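Local coordinates for protein aldose-aldose oxidoreductase (Caulobacter crescentus, PDB 5A04) that probably oxidises one aldose sugar while reducing another, with a bound NADP(H) cofactor carrying the hydride between them, at residues E28-R33 against Q296-S301; C102-A107 against L183-I188; V154-T159 against R251-K256. One frame throughout, in Å; residues are numbered along the deposited sequence.

Contact 1: residues E28-R33 against Q296-S301; sequences ECEHSR and QLDHLS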
loop_
_atom_site.group_PDB
_atom_site.type_symbol
_atom_site.label_atom_id
_atom_site.label_comp_id
_atom_site.label_asym_id
_atom_site.label_seq_id
_atom_site.Cartn_x
_atom_site.Cartn_y
_atom_site.Cartn_z
ATOM N N GLU A 28 14.610 -3.681 32.697
ATOM C CA GLU A 28 15.784 -3.424 31.874
ATOM C C GLU A 28 16.197 -1.950 31.795
ATOM O O GLU A 28 17.134 -1.617 31.083
ATOM C CB GLU A 28 15.551 -3.957 30.461
ATOM C CG GLU A 28 15.318 -5.461 30.376
ATOM C CD GLU A 28 13.869 -5.874 30.567
ATOM O OE1 GLU A 28 12.972 -5.014 30.480
ATOM O OE2 GLU A 28 13.623 -7.075 30.799
ATOM N N CYS A 29 15.510 -1.069 32.519
ATOM C CA CYS A 29 15.878 0.348 32.521
ATOM C C CYS A 29 17.137 0.626 33.316
ATOM O O CYS A 29 17.403 -0.029 34.324
ATOM C CB CYS A 29 14.758 1.208 33.096
ATOM S SG CYS A 29 13.312 1.299 32.038
ATOM N N GLU A 30 17.882 1.633 32.877
ATOM C CA GLU A 30 19.084 2.062 33.583
ATOM C C GLU A 30 18.919 3.395 34.286
ATOM O O GLU A 30 19.714 3.732 35.161
ATOM C CB GLU A 30 20.261 2.172 32.622
ATOM C CG GLU A 30 20.659 0.873 31.985
ATOM C CD GLU A 30 21.711 1.081 30.923
ATOM O OE1 GLU A 30 21.403 1.741 29.909
ATOM O OE2 GLU A 30 22.848 0.600 31.113
ATOM N N HIS A 31 17.902 4.163 33.895
ATOM C CA HIS A 31 17.739 5.514 34.432
ATOM C C HIS A 31 16.319 5.804 34.874
ATOM O O HIS A 31 15.962 6.964 35.095
ATOM C CB HIS A 31 18.178 6.546 33.394
ATOM C CG HIS A 31 19.622 6.432 33.034
ATOM N ND1 HIS A 31 20.633 6.734 33.923
ATOM C CD2 HIS A 31 20.227 6.009 31.900
ATOM C CE1 HIS A 31 21.800 6.512 33.345
ATOM N NE2 HIS A 31 21.582 6.073 32.119
ATOM N N SER A 32 15.525 4.747 35.014
ATOM C CA SER A 32 14.117 4.865 35.373
ATOM C C SER A 32 13.732 3.812 36.386
ATOM O O SER A 32 14.225 2.692 36.330
ATOM C CB SER A 32 13.229 4.719 34.131
ATOM O OG SER A 32 13.750 5.507 33.078
ATOM N N ARG A 33 12.836 4.164 37.299
ATOM C CA ARG A 33 12.285 3.185 38.227
ATOM C C ARG A 33 10.806 3.443 38.442
ATOM O O ARG A 33 10.329 4.573 38.320
ATOM C CB ARG A 33 13.030 3.213 39.570
ATOM C CG ARG A 33 12.885 4.534 40.337
ATOM C CD ARG A 33 13.606 4.478 41.688
ATOM N NE ARG A 33 13.093 3.395 42.520
ATOM C CZ ARG A 33 12.060 3.506 43.350
ATOM N NH1 ARG A 33 11.416 4.662 43.470
ATOM N NH2 ARG A 33 11.664 2.458 44.065
ATOM N N GLN A 296 12.379 3.567 25.614
ATOM C CA GLN A 296 11.471 4.718 25.578
ATOM C C GLN A 296 11.432 5.380 26.958
ATOM O O GLN A 296 11.562 6.602 27.080
ATOM C CB GLN A 296 10.064 4.283 25.138
ATOM C CG GLN A 296 9.045 5.432 25.144
ATOM C CD GLN A 296 7.620 4.930 25.071
ATOM O OE1 GLN A 296 7.153 4.535 24.012
ATOM N NE2 GLN A 296 6.917 4.955 26.198
ATOM N N LEU A 297 11.300 4.556 27.996
ATOM C CA LEU A 297 11.248 5.052 29.373
ATOM C C LEU A 297 12.536 5.785 29.726
ATOM O O LEU A 297 12.501 6.893 30.275
ATOM C CB LEU A 297 10.996 3.896 30.358
ATOM C CG LEU A 297 9.640 3.188 30.256
ATOM C CD1 LEU A 297 9.636 1.859 30.999
ATOM C CD2 LEU A 297 8.532 4.085 30.790
ATOM N N ASP A 298 13.675 5.174 29.405
ATOM C CA ASP A 298 14.956 5.782 29.731
ATOM C C ASP A 298 15.219 7.051 28.930
ATOM O O ASP A 298 15.919 7.937 29.408
ATOM C CB ASP A 298 16.104 4.794 29.511
ATOM C CG ASP A 298 16.373 3.914 30.735
ATOM O OD1 ASP A 298 15.847 4.183 31.842
ATOM O OD2 ASP A 298 17.132 2.935 30.581
ATOM N N HIS A 299 14.659 7.154 27.726
ATOM C CA HIS A 299 14.899 8.350 26.923
ATOM C C HIS A 299 14.408 9.602 27.645
ATOM O O HIS A 299 15.121 10.598 27.706
ATOM C CB HIS A 299 14.224 8.257 25.549
ATOM C CG HIS A 299 14.524 9.423 24.655
ATOM N ND1 HIS A 299 15.784 9.670 24.154
ATOM C CD2 HIS A 299 13.725 10.407 24.171
ATOM C CE1 HIS A 299 15.749 10.753 23.394
ATOM N NE2 HIS A 299 14.513 11.222 23.394
ATOM N N LEU A 300 13.194 9.552 28.188
ATOM C CA LEU A 300 12.650 10.728 28.860
ATOM C C LEU A 300 13.500 11.053 30.082
ATOM O O LEU A 300 13.879 12.202 30.300
ATOM C CB LEU A 300 11.187 10.517 29.259
ATOM C CG LEU A 300 10.538 11.694 30.001
ATOM C CD1 LEU A 300 10.746 12.999 29.239
ATOM C CD2 LEU A 300 9.052 11.415 30.214
ATOM N N SER A 301 13.822 10.025 30.858
ATOM C CA SER A 301 14.661 10.199 32.043
ATOM C C SER A 301 16.006 10.836 31.700
ATOM O O SER A 301 16.456 11.778 32.371
ATOM C CB SER A 301 14.887 8.850 32.731
ATOM O OG SER A 301 13.659 8.329 33.199
#
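Asp-298 on helix 292-306 reaches across to the turn at Glu-30 to Ser-32 and ties it down with its carboxylate. From CB the side chain leaves the helix so that CG sits 3.5 Å from both Glu-30 N and His-31 N. The two oxygens then divide the work. OD2 takes Glu-30 N at 2.7 Å on its syn lone pair, and the N-H points at it in a straight line (180°). OD1 accepts twice. His-31 N comes to it at 2.9 Å from above the carboxylate plane, and Ser-32 OG donates to it at 2.8 Å on the anti lone pair. Ser-32 OG lies beside its own backbone N (chi1 -46°), which aims it at the helix. There it also meets Ser-301 OG at 2.8 Å, although the Ser-301 proton has another acceptor nearby. Beside the carboxylate, Cys-29 SG meets Leu-297 CD1 at 3.9 Å, a small apolar patch. Glu-30 brings a second negative charge close to Asp-298, and Lys-290 forms salt bridges with both, which probably offsets their repulsion. The carboxylate thus holds a bend of backbone that leads into a strand. That strand, 32-38, pairs with strand 7-12 in the parallel sheet of the Rossmann fold. Helix 292-306 lies against this sheet: Leu-300 and Ser-301 touch Tyr-9 of strand 7-12, and His-299 touches Met-128 of strand 127-129. The contact therefore joins a helix of the C-terminal family region to the cofactor-binding fold.

Contact 2: residues C102-A107 against L183-I188; sequences CEKPMA and LMDIGI. With NDP (NADPH dihydro-nicotinamide-adenine-dinucleotide phosphate), chain G; BGC (beta-D-glucopyranose), chain H.
Pro-105 packs against Met-184 and Ile-188 in the tight half. Its ring crosses the methionine side chain at about a right angle, with Pro-105 CG 3.6 Å from Met-184 CE. On the same proline, CB meets Ile-188 CD1 at 3.7 Å. Met-184 O is buried against the ring and finds no polar partner. The peptide bond before Pro-105 is cis, in the Glu-Lys-Pro sequence familiar from this oxidoreductase family. The other half has fewer direct contacts between the segments; cofactor and sugar lie there, and no solvent-exposed residue takes part. Lys-104 turns twice along its chain (chi2 61°, chi3 59°), which brings NZ to the sugar. NZ donates to Asp-185 O at 2.8 Å, on a lone pair in the carbonyl plane. Lys-104 NZ also donates to BGC O1 at 2.6 Å and to NDP O2D, while its salt bridge to Asp-185 OD1 is long. Asp-185 spends its carboxylate on glucose, OD1 accepting from O2 and OD2 from O3, and Arg-172 braces OD1. Glu-103 OE1 takes NDP N7N, the carboxamide nitrogen, at 2.9 Å almost in line (174°), and Lys-104 N from above the carboxylate plane. With an alanine here, N7N and Lys-104 N would lose their shared acceptor, and the carboxamide would probably be freer to turn. NDP C4N lies 3.2 Å from BGC C1, consistent with hydride transfer at that sugar carbon beside Lys-104.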
loop_
_atom_site.group_PDB
_atom_site.type_symbol
_atom_site.label_atom_id
_atom_site.label_comp_id
_atom_site.label_asym_id
_atom_site.label_seq_id
_atom_site.Cartn_x
_atom_site.Cartn_y
_atom_site.Cartn_z
ATOM N N CYS A 102 3.171 10.710 27.707
ATOM C CA CYS A 102 1.766 10.521 27.353
ATOM C C CYS A 102 1.647 9.537 26.191
ATOM O O CYS A 102 2.362 9.657 25.201
ATOM C CB CYS A 102 1.124 11.859 26.973
ATOM S SG CYS A 102 -0.656 11.707 26.682
ATOM N N GLU A 103 0.748 8.569 26.302
ATOM C CA GLU A 103 0.582 7.613 25.214
ATOM C C GLU A 103 0.010 8.271 23.960
ATOM O O GLU A 103 -0.591 9.333 24.027
ATOM C CB GLU A 103 -0.314 6.443 25.647
ATOM C CG GLU A 103 0.505 5.203 26.004
ATOM C CD GLU A 103 1.540 4.904 24.946
ATOM O OE1 GLU A 103 1.162 4.849 23.754
ATOM O OE2 GLU A 103 2.733 4.762 25.292
ATOM N N LYS A 104 0.222 7.629 22.815
ATOM C CA LYS A 104 -0.439 8.025 21.579
ATOM C C LYS A 104 -1.867 7.501 21.557
ATOM O O LYS A 104 -2.203 6.585 22.303
ATOM C CB LYS A 104 0.331 7.516 20.348
ATOM C CG LYS A 104 0.936 6.091 20.451
ATOM C CD LYS A 104 -0.088 4.966 20.673
ATOM C CE LYS A 104 -1.132 4.863 19.566
ATOM N NZ LYS A 104 -2.138 3.800 19.887
ATOM N N PRO A 105 -2.735 8.108 20.733
ATOM C CA PRO A 105 -2.540 9.406 20.085
ATOM C C PRO A 105 -2.503 10.470 21.185
ATOM O O PRO A 105 -3.105 10.252 22.232
ATOM C CB PRO A 105 -3.782 9.535 19.189
ATOM C CG PRO A 105 -4.841 8.779 19.955
ATOM C CD PRO A 105 -4.085 7.569 20.489
ATOM N N MET A 106 -1.780 11.556 20.974
ATOM C CA MET A 106 -1.583 12.548 22.031
ATOM C C MET A 106 -2.885 13.044 22.662
ATOM O O MET A 106 -3.023 13.032 23.888
ATOM C CB MET A 106 -0.792 13.722 21.482
ATOM C CG MET A 106 -0.517 14.827 22.501
ATOM S SD MET A 106 0.632 15.958 21.717
ATOM C CE MET A 106 0.969 17.075 23.080
ATOM N N ALA A 107 -3.844 13.452 21.830
ATOM C CA ALA A 107 -5.156 13.874 22.325
ATOM C C ALA A 107 -6.162 13.797 21.181
ATOM O O ALA A 107 -5.801 13.397 20.074
ATOM C CB ALA A 107 -5.081 15.291 22.900
ATOM N N LEU A 183 -7.963 5.271 12.847
ATOM C CA LEU A 183 -6.886 6.223 12.611
ATOM C C LEU A 183 -6.280 6.712 13.917
ATOM O O LEU A 183 -5.078 6.933 14.002
ATOM C CB LEU A 183 -7.392 7.415 11.798
ATOM C CG LEU A 183 -6.354 8.487 11.441
ATOM C CD1 LEU A 183 -5.134 7.853 10.747
ATOM C CD2 LEU A 183 -6.989 9.570 10.561
ATOM N N MET A 184 -7.122 6.904 14.928
ATOM C CA MET A 184 -6.637 7.403 16.206
ATOM C C MET A 184 -5.787 6.335 16.895
ATOM O O MET A 184 -4.780 6.655 17.528
ATOM C CB MET A 184 -7.817 7.838 17.089
ATOM C CG MET A 184 -8.479 9.129 16.630
ATOM S SD MET A 184 -7.349 10.530 16.711
ATOM C CE MET A 184 -7.325 10.834 18.460
ATOM N N ASP A 185 -6.135 5.068 16.697
ATOM C CA ASP A 185 -5.519 4.000 17.479
ATOM C C ASP A 185 -4.339 3.310 16.824
ATOM O O ASP A 185 -3.319 3.054 17.470
ATOM C CB ASP A 185 -6.558 2.933 17.811
ATOM C CG ASP A 185 -5.996 1.857 18.714
ATOM O OD1 ASP A 185 -5.727 2.165 19.899
ATOM O OD2 ASP A 185 -5.798 0.720 18.232
ATOM N N ILE A 186 -4.503 2.949 15.560
ATOM C CA ILE A 186 -3.544 2.071 14.917
ATOM C C ILE A 186 -3.058 2.692 13.605
ATOM O O ILE A 186 -1.881 2.577 13.239
ATOM C CB ILE A 186 -4.168 0.643 14.710
ATOM C CG1 ILE A 186 -3.172 -0.288 14.041
ATOM C CG2 ILE A 186 -5.498 0.697 13.963
ATOM C CD1 ILE A 186 -1.918 -0.468 14.866
ATOM N N GLY A 187 -3.947 3.391 12.909
ATOM C CA GLY A 187 -3.560 4.075 11.685
ATOM C C GLY A 187 -2.512 5.147 11.920
ATOM O O GLY A 187 -1.706 5.456 11.038
ATOM N N ILE A 188 -2.505 5.704 13.127
ATOM C CA ILE A 188 -1.493 6.682 13.492
ATOM C C ILE A 188 -0.067 6.116 13.322
ATOM O O ILE A 188 0.873 6.871 13.054
ATOM C CB ILE A 188 -1.721 7.170 14.942
ATOM C CG1 ILE A 188 -0.822 8.370 15.270
ATOM C CG2 ILE A 188 -1.544 6.016 15.926
ATOM C CD1 ILE A 188 -1.250 9.107 16.539
HETATM P PA NDP G . -7.203 -0.361 28.617
HETATM O O1A NDP G . -8.669 -0.180 28.434
HETATM O O2A NDP G . -6.635 -1.753 28.602
HETATM O O5B NDP G . -6.705 0.368 30.005
HETATM C C5B NDP G . -7.226 1.666 30.052
HETATM C C4B NDP G . -7.135 2.077 31.529
HETATM O O4B NDP G . -7.347 3.482 31.679
HETATM C C3B NDP G . -8.243 1.362 32.338
HETATM O O3B NDP G . -7.829 0.102 32.762
HETATM C C2B NDP G . -8.323 2.272 33.570
HETATM O O2B NDP G . -7.362 2.046 34.424
HETATM C C1B NDP G . -7.994 3.684 32.920
HETATM N N9A NDP G . -9.193 4.504 32.729
HETATM C C8A NDP G . -9.452 5.749 33.294
HETATM N N7A NDP G . -10.658 6.243 32.949
HETATM C C5A NDP G . -11.209 5.264 32.117
HETATM C C6A NDP G . -12.438 5.189 31.434
HETATM N N6A NDP G . -13.350 6.216 31.532
HETATM N N1A NDP G . -12.761 4.107 30.661
HETATM C C2A NDP G . -11.794 3.117 30.611
HETATM N N3A NDP G . -10.591 3.053 31.193
HETATM C C4A NDP G . -10.313 4.162 31.965
HETATM O O3 NDP G . -6.619 0.523 27.339
HETATM P PN NDP G . -5.094 0.201 26.869
HETATM O O1N NDP G . -4.132 0.161 27.986
HETATM O O2N NDP G . -5.030 -0.697 25.654
HETATM O O5D NDP G . -4.751 1.732 26.074
HETATM C C5D NDP G . -4.653 2.808 26.965
HETATM C C4D NDP G . -3.817 3.910 26.256
HETATM O O4D NDP G . -2.547 3.324 25.835
HETATM C C3D NDP G . -4.513 4.408 24.934
HETATM O O3D NDP G . -4.231 5.806 24.735
HETATM C C2D NDP G . -3.822 3.602 23.844
HETATM O O2D NDP G . -3.748 4.308 22.618
HETATM C C1D NDP G . -2.377 3.491 24.445
HETATM N N1N NDP G . -1.719 2.274 23.964
HETATM C C2N NDP G . -0.462 2.348 23.386
HETATM C C3N NDP G . 0.148 1.201 22.967
HETATM C C7N NDP G . 1.473 1.275 22.353
HETATM O O7N NDP G . 2.003 0.291 21.804
HETATM N N7N NDP G . 2.168 2.480 22.390
HETATM C C4N NDP G . -0.485 -0.140 23.105
HETATM C C5N NDP G . -1.833 -0.107 23.691
HETATM C C6N NDP G . -2.387 1.035 24.095
HETATM P P2B NDP G . -7.750 2.085 36.103
HETATM O O1X NDP G . -8.408 3.443 36.201
HETATM O O2X NDP G . -8.656 0.894 36.169
HETATM O O3X NDP G . -6.377 1.947 36.756
HETATM C C2 BGC H . -2.774 0.285 19.890
HETATM C C3 BGC H . -3.275 -1.140 20.162
HETATM C C4 BGC H . -2.612 -2.108 19.227
HETATM C C5 BGC H . -1.100 -1.955 19.253
HETATM C C6 BGC H . -0.481 -2.807 18.115
HETATM C C1 BGC H . -1.318 0.237 20.022
HETATM O O1 BGC H . -0.780 1.555 19.922
HETATM O O2 BGC H . -3.362 1.168 20.837
HETATM O O3 BGC H . -4.681 -1.131 19.971
HETATM O O4 BGC H . -2.968 -3.434 19.588
HETATM O O5 BGC H . -0.731 -0.612 19.031
HETATM O O6 BGC H . 0.947 -2.839 18.231
#

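Contact 3: residues V154-T159 against R251-K256; sequences VRTVVT and RVSGPK
Thr-156 pairs with Ser-253, and Val-158 with Arg-251, as antiparallel hydrogen-bonded pairs; Val-157 and Val-252 form the non-hydrogen-bonded pair between them. Ser-253 N gives to Thr-156 O at 2.9 Å, and Val-158 and Arg-251 exchange bonds in both directions. The pairing slips at one end. Ser-253 O accepts from Arg-155 N at 2.9 Å and from Thr-156 N at 3.1 Å, so two residues of one strand face one of the other, a classic beta bulge. On one face, Val-252 CG2 touches Val-154 CG1 at 3.8 Å and Val-157 CG2 at 4.1 Å. On the other, Thr-156 OG1 touches Ser-253 CB, and a water links the two hydroxyls. The water lies 2.8 Å from Thr-156 OG1 and 2.7 Å from Ser-253 OG, and it donates to Arg-251 O. Thr-156 OG1 stands between its own backbone N and carbonyl carbon (chi1 63°), which puts it by this water. Arg-155 CG touches Pro-255 CD, the two side chains crossing at about a right angle.

Further out, strand 236-242 pairs with the other edge of strand 156-162 through Thr-236 and Asn-238. Leu-197 and Thr-198 of helix 182-198 back the face carrying Val-157. The face with Thr-156, Val-158 and Arg-251 turns to the second subunit. Arg-251 bridges to Glu-260 of its own chain and Asp-262 of the second subunit, and it makes a cation-pi contact with Trp-258. Arg-155 reaches Asp-223 of the second subunit. The chemistry is thus split: an apolar face closes onto a helix within the chain, while the other meets the second subunit, where the salt bridges of Arg-251 and Arg-155 probably help hold the two chains together.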
loop_
_atom_site.group_PDB
_atom_site.type_symbol
_atom_site.label_atom_id
_atom_site.label_comp_id
_atom_site.label_asym_id
_atom_site.label_seq_id
_atom_site.Cartn_x
_atom_site.Cartn_y
_atom_site.Cartn_z
ATOM N N VAL A 154 13.695 9.357 -1.195
ATOM C CA VAL A 154 12.484 8.575 -0.970
ATOM C C VAL A 154 11.426 8.922 -2.017
ATOM O O VAL A 154 11.095 10.089 -2.194
ATOM C CB VAL A 154 11.889 8.815 0.416
ATOM C CG1 VAL A 154 10.539 8.093 0.534
ATOM C CG2 VAL A 154 12.862 8.337 1.491
ATOM N N ARG A 155 10.899 7.911 -2.698
ATOM C CA ARG A 155 9.832 8.134 -3.666
ATOM C C ARG A 155 8.489 7.631 -3.131
ATOM O O ARG A 155 7.470 8.312 -3.259
ATOM C CB ARG A 155 10.160 7.454 -5.002
ATOM C CG ARG A 155 11.478 7.903 -5.641
ATOM C CD ARG A 155 11.419 9.362 -6.107
ATOM N NE ARG A 155 10.432 9.541 -7.174
ATOM C CZ ARG A 155 9.548 10.529 -7.216
ATOM N NH1 ARG A 155 9.525 11.427 -6.241
ATOM N NH2 ARG A 155 8.684 10.614 -8.227
ATOM N N THR A 156 8.475 6.439 -2.535
ATOM C CA THR A 156 7.226 5.902 -1.992
ATOM C C THR A 156 7.389 5.310 -0.595
ATOM O O THR A 156 8.421 4.722 -0.264
ATOM C CB THR A 156 6.611 4.798 -2.901
ATOM O OG1 THR A 156 7.507 3.679 -2.984
ATOM C CG2 THR A 156 6.338 5.319 -4.311
ATOM N N VAL A 157 6.362 5.494 0.221
ATOM C CA VAL A 157 6.210 4.774 1.474
ATOM C C VAL A 157 4.860 4.096 1.408
ATOM O O VAL A 157 3.838 4.769 1.227
ATOM C CB VAL A 157 6.252 5.684 2.709
ATOM C CG1 VAL A 157 6.035 4.848 3.968
ATOM C CG2 VAL A 157 7.581 6.418 2.790
ATOM N N VAL A 158 4.838 2.774 1.525
ATOM C CA VAL A 158 3.569 2.060 1.543
ATOM C C VAL A 158 3.464 1.360 2.888
ATOM O O VAL A 158 4.271 0.475 3.195
ATOM C CB VAL A 158 3.454 1.040 0.376
ATOM C CG1 VAL A 158 2.194 0.189 0.510
ATOM C CG2 VAL A 158 3.460 1.770 -0.979
ATOM N N THR A 159 2.494 1.771 3.699
ATOM C CA THR A 159 2.432 1.288 5.072
ATOM C C THR A 159 0.992 1.010 5.491
ATOM O O THR A 159 0.075 1.811 5.243
ATOM C CB THR A 159 3.129 2.292 6.053
ATOM O OG1 THR A 159 3.001 1.831 7.404
ATOM C CG2 THR A 159 2.531 3.720 5.949
ATOM N N ARG A 251 7.000 -0.450 3.662
ATOM C CA ARG A 251 8.119 -0.495 2.732
ATOM C C ARG A 251 8.407 0.925 2.270
ATOM O O ARG A 251 7.484 1.645 1.870
ATOM C CB ARG A 251 7.831 -1.388 1.517
ATOM C CG ARG A 251 9.021 -1.401 0.554
ATOM C CD ARG A 251 8.741 -2.138 -0.736
ATOM N NE ARG A 251 8.504 -3.560 -0.518
ATOM C CZ ARG A 251 8.369 -4.446 -1.500
ATOM N NH1 ARG A 251 8.435 -4.054 -2.771
ATOM N NH2 ARG A 251 8.158 -5.721 -1.212
ATOM N N VAL A 252 9.666 1.340 2.353
ATOM C CA VAL A 252 10.078 2.629 1.816
ATOM C C VAL A 252 10.996 2.351 0.621
ATOM O O VAL A 252 11.885 1.498 0.696
ATOM C CB VAL A 252 10.761 3.522 2.902
ATOM C CG1 VAL A 252 11.849 2.759 3.667
ATOM C CG2 VAL A 252 11.304 4.833 2.296
ATOM N N SER A 253 10.733 3.032 -0.496
ATOM C CA SER A 253 11.449 2.771 -1.749
ATOM C C SER A 253 11.962 4.050 -2.400
ATOM O O SER A 253 11.300 5.094 -2.366
ATOM C CB SER A 253 10.552 2.047 -2.762
ATOM O OG SER A 253 9.850 0.957 -2.196
ATOM N N GLY A 254 13.133 3.940 -3.024
ATOM C CA GLY A 254 13.702 5.006 -3.832
ATOM C C GLY A 254 14.323 4.373 -5.074
ATOM O O GLY A 254 14.217 3.163 -5.276
ATOM N N PRO A 255 14.979 5.186 -5.913
ATOM C CA PRO A 255 15.514 4.701 -7.194
ATOM C C PRO A 255 16.599 3.644 -7.025
ATOM O O PRO A 255 16.799 2.837 -7.932
ATOM C CB PRO A 255 16.099 5.961 -7.841
ATOM C CG PRO A 255 15.535 7.111 -7.077
ATOM C CD PRO A 255 15.219 6.624 -5.706
ATOM N N LYS A 256 17.290 3.645 -5.889
ATOM C CA LYS A 256 18.374 2.680 -5.677
ATOM C C LYS A 256 17.938 1.384 -4.993
ATOM O O LYS A 256 18.706 0.421 -4.925
ATOM C CB LYS A 256 19.497 3.338 -4.870
ATOM C CG LYS A 256 20.176 4.475 -5.623
ATOM C CD LYS A 256 21.056 5.334 -4.717
ATOM C CE LYS A 256 22.204 4.555 -4.133
ATOM N NZ LYS A 256 23.072 5.437 -3.295
HETATM O O HOH W 1 7.476 1.627 -1.081
#

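Overall arrangement
The contacts run from the cofactor-binding fold to the dimer interface. Contact 2 lies at the site where NADPH and glucose are bound, presumably the active site, about 6 Å from the centre of the chain, closer than the other two. Contact 1 sits about 22 Å from it, centre to centre, but the two touch where Gln-296 packs on Glu-103. Leu-297 is still about 11 Å from NADPH. Contact 3 is about 24 Å from contact 2 between centres, with nearest atoms about 7 Å apart. Helix 182-198 links them: it carries Asp-185 at the sugar, and Leu-197 packs on Val-157. Contacts 1 and 2 join the two family regions; contact 3 stays within the C-terminal one.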